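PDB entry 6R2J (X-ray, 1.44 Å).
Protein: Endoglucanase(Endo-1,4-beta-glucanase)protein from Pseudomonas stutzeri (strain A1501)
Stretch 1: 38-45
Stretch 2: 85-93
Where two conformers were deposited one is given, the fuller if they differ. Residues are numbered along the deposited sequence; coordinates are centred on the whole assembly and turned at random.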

# COMPACT_ATOMS: atom_id res chain seq x y z
N TYR A 38 -1.17 -15.35 -6.77
CA TYR A 38 -2.38 -14.74 -6.25
C TYR A 38 -2.91 -15.52 -5.04
O TYR A 38 -2.76 -16.73 -4.94
CB TYR A 38 -3.43 -14.69 -7.37
CG TYR A 38 -3.33 -13.42 -8.19
CD1 TYR A 38 -2.33 -13.25 -9.12
CD2 TYR A 38 -4.21 -12.37 -7.99
CE1 TYR A 38 -2.24 -12.08 -9.86
CE2 TYR A 38 -4.13 -11.19 -8.71
CZ TYR A 38 -3.15 -11.04 -9.65
OH TYR A 38 -3.07 -9.85 -10.36
N PRO A 39 -3.46 -14.80 -4.07
CA PRO A 39 -3.93 -15.46 -2.85
C PRO A 39 -5.22 -16.23 -3.11
O PRO A 39 -5.90 -16.07 -4.13
CB PRO A 39 -4.15 -14.29 -1.89
CG PRO A 39 -4.45 -13.09 -2.80
CD PRO A 39 -3.63 -13.33 -4.03
N GLU A 40 -5.54 -17.09 -2.14
CA GLU A 40 -6.71 -17.94 -2.14
C GLU A 40 -7.61 -17.57 -0.97
O GLU A 40 -7.25 -16.75 -0.12
CB GLU A 40 -6.30 -19.41 -2.03
CG GLU A 40 -5.46 -19.86 -3.19
CD GLU A 40 -6.25 -19.96 -4.49
OE1 GLU A 40 -7.50 -19.74 -4.48
OE2 GLU A 40 -5.62 -20.28 -5.52
N LYS A 41 -8.78 -18.22 -0.91
CA LYS A 41 -9.74 -17.91 0.15
C LYS A 41 -9.13 -18.08 1.54
O LYS A 41 -9.54 -17.38 2.48
CB LYS A 41 -10.98 -18.78 -0.01
CG LYS A 41 -10.73 -20.28 0.05
CD LYS A 41 -12.09 -21.02 0.13
CE LYS A 41 -11.94 -22.54 0.20
NZ LYS A 41 -11.51 -23.09 -1.12
N LYS A 42 -8.17 -19.00 1.69
CA LYS A 42 -7.60 -19.25 3.02
C LYS A 42 -6.93 -18.00 3.57
O LYS A 42 -7.03 -17.71 4.77
CB LYS A 42 -6.61 -20.40 2.96
CG LYS A 42 -5.33 -20.05 2.22
CD LYS A 42 -4.37 -21.23 2.12
CE LYS A 42 -3.03 -20.95 2.77
NZ LYS A 42 -2.12 -22.13 2.65
N HIS A 43 -6.26 -17.24 2.71
CA HIS A 43 -5.57 -16.04 3.16
C HIS A 43 -6.57 -15.00 3.66
O HIS A 43 -6.42 -14.46 4.77
CB HIS A 43 -4.68 -15.49 2.04
CG HIS A 43 -3.67 -16.49 1.57
ND1 HIS A 43 -3.74 -17.10 0.34
CD2 HIS A 43 -2.58 -17.00 2.18
CE1 HIS A 43 -2.72 -17.93 0.20
NE2 HIS A 43 -2.02 -17.90 1.32
N PHE A 44 -7.60 -14.72 2.89
CA PHE A 44 -8.54 -13.69 3.32
C PHE A 44 -9.27 -14.11 4.58
O PHE A 44 -9.54 -13.27 5.44
CB PHE A 44 -9.50 -13.40 2.19
CG PHE A 44 -8.82 -12.85 0.97
CD1 PHE A 44 -8.65 -11.48 0.81
CD2 PHE A 44 -8.30 -13.70 -0.03
CE1 PHE A 44 -8.04 -10.97 -0.31
CE2 PHE A 44 -7.67 -13.18 -1.17
CZ PHE A 44 -7.55 -11.83 -1.31
N LYS A 45 -9.60 -15.40 4.69
CA LYS A 45 -10.25 -15.94 5.88
C LYS A 45 -9.34 -15.84 7.10
O LYS A 45 -9.79 -15.44 8.18
CB LYS A 45 -10.63 -17.41 5.62
CG LYS A 45 -11.39 -18.15 6.75
CD LYS A 45 -12.44 -17.31 7.42
CE LYS A 45 -13.32 -18.14 8.33
NZ LYS A 45 -12.92 -19.56 8.45
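Stretch 2 (85-93) DLAAQNGQK

Stretch 1 begins as loop or turn at 38-40, with Glu 40 at the N-cap position, and enters a helix at 41-45 that continues later in the chain. Stretch 2 opens as the last turn of a helix that begins earlier in the chain, residues 85-89, and leaves helical geometry at Asn 90; Gly 91 then takes a positive phi (66°), which favours glycine, and Gln 92 and Lys 93 run extended. This helix lies beside helix 41-45 with the two running roughly the same way, crossing at -36° with a closest axial approach of 9.1 Å. The CA atoms pair Lys 41 with Leu 86 (6.1 Å), Phe 44 with Ala 87 (5.9 Å) and Lys 45 with Asn 90 (6.3 Å).

Phe 44, chi1 m, is the centre of the contact. Leu 86 (m, t) lays its CB over one face of the ring, 4.1 Å from the centroid, while its CD1 reaches the helix start, 3.9 Å from Lys 41 N. Ala 87 also packs against the ring: its CA lies 3.5 Å from Phe 44 CD1, its CB 3.7 Å from Phe 44 CE1.

Beyond the helix, polar groups continue the contact. Asn 90 (chi1 m) turns ND2 back to Leu 86 O, a 3.0 Å hydrogen bond that leaves ND2 3.6 Å from Phe 44 CB and OD1 3.7 Å from Lys 45 CA. Gln 92 (m, t) puts OE1 at the ring edge, 3.3 Å from Phe 44 CD1, and its NE2 donates a weak hydrogen bond to Phe 44 O (3.0 Å, 134°).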

# COMPACT_ATOMS: atom_id res chain seq x y z
N ASP A 85 -13.17 -10.10 -5.00
CA ASP A 85 -14.34 -10.90 -4.61
C ASP A 85 -14.11 -11.59 -3.28
O ASP A 85 -14.99 -11.62 -2.41
CB ASP A 85 -14.61 -11.97 -5.66
CG ASP A 85 -15.26 -11.42 -6.91
OD1 ASP A 85 -15.92 -10.35 -6.83
OD2 ASP A 85 -15.08 -12.08 -7.97
N LEU A 86 -12.94 -12.23 -3.13
CA LEU A 86 -12.66 -13.00 -1.92
C LEU A 86 -12.48 -12.08 -0.72
O LEU A 86 -12.95 -12.39 0.38
CB LEU A 86 -11.42 -13.89 -2.15
CG LEU A 86 -11.58 -15.00 -3.20
CD1 LEU A 86 -10.25 -15.63 -3.45
CD2 LEU A 86 -12.59 -16.03 -2.76
N ALA A 87 -11.84 -10.92 -0.93
CA ALA A 87 -11.76 -9.93 0.14
C ALA A 87 -13.16 -9.54 0.61
O ALA A 87 -13.45 -9.59 1.82
CB ALA A 87 -10.96 -8.69 -0.33
N ALA A 88 -14.05 -9.19 -0.32
CA ALA A 88 -15.35 -8.63 0.05
C ALA A 88 -16.24 -9.68 0.73
O ALA A 88 -17.02 -9.36 1.65
CB ALA A 88 -16.06 -8.08 -1.18
N GLN A 89 -16.17 -10.93 0.26
CA GLN A 89 -16.92 -11.98 0.92
C GLN A 89 -16.52 -12.11 2.38
O GLN A 89 -17.34 -12.53 3.21
CB GLN A 89 -16.70 -13.31 0.22
CG GLN A 89 -17.35 -13.45 -1.13
CD GLN A 89 -16.98 -14.75 -1.83
OE1 GLN A 89 -16.93 -14.76 -3.01
NE2 GLN A 89 -16.70 -15.83 -1.09
N ASN A 90 -15.26 -11.81 2.70
CA ASN A 90 -14.75 -11.89 4.05
C ASN A 90 -14.76 -10.56 4.76
O ASN A 90 -13.99 -10.36 5.70
CB ASN A 90 -13.33 -12.45 4.03
CG ASN A 90 -13.31 -13.95 3.83
OD1 ASN A 90 -13.60 -14.74 4.77
ND2 ASN A 90 -12.95 -14.37 2.61
N GLY A 91 -15.63 -9.64 4.34
CA GLY A 91 -15.77 -8.37 5.03
C GLY A 91 -14.58 -7.46 4.97
O GLY A 91 -14.46 -6.58 5.82
N GLN A 92 -13.73 -7.62 3.95
CA GLN A 92 -12.52 -6.81 3.76
C GLN A 92 -12.66 -5.89 2.54
O GLN A 92 -13.44 -6.14 1.61
CB GLN A 92 -11.28 -7.71 3.59
CG GLN A 92 -10.88 -8.48 4.82
CD GLN A 92 -10.16 -9.79 4.55
OE1 GLN A 92 -10.28 -10.40 3.48
NE2 GLN A 92 -9.42 -10.24 5.53
N LYS A 93 -11.85 -4.83 2.53
CA LYS A 93 -11.76 -3.93 1.38
C LYS A 93 -10.29 -3.76 1.01
O LYS A 93 -9.40 -3.77 1.87
CB LYS A 93 -12.46 -2.60 1.65
CG LYS A 93 -13.96 -2.78 1.98
CD LYS A 93 -14.69 -1.45 2.08
CE LYS A 93 -16.14 -1.65 2.51
NZ LYS A 93 -16.90 -0.39 2.79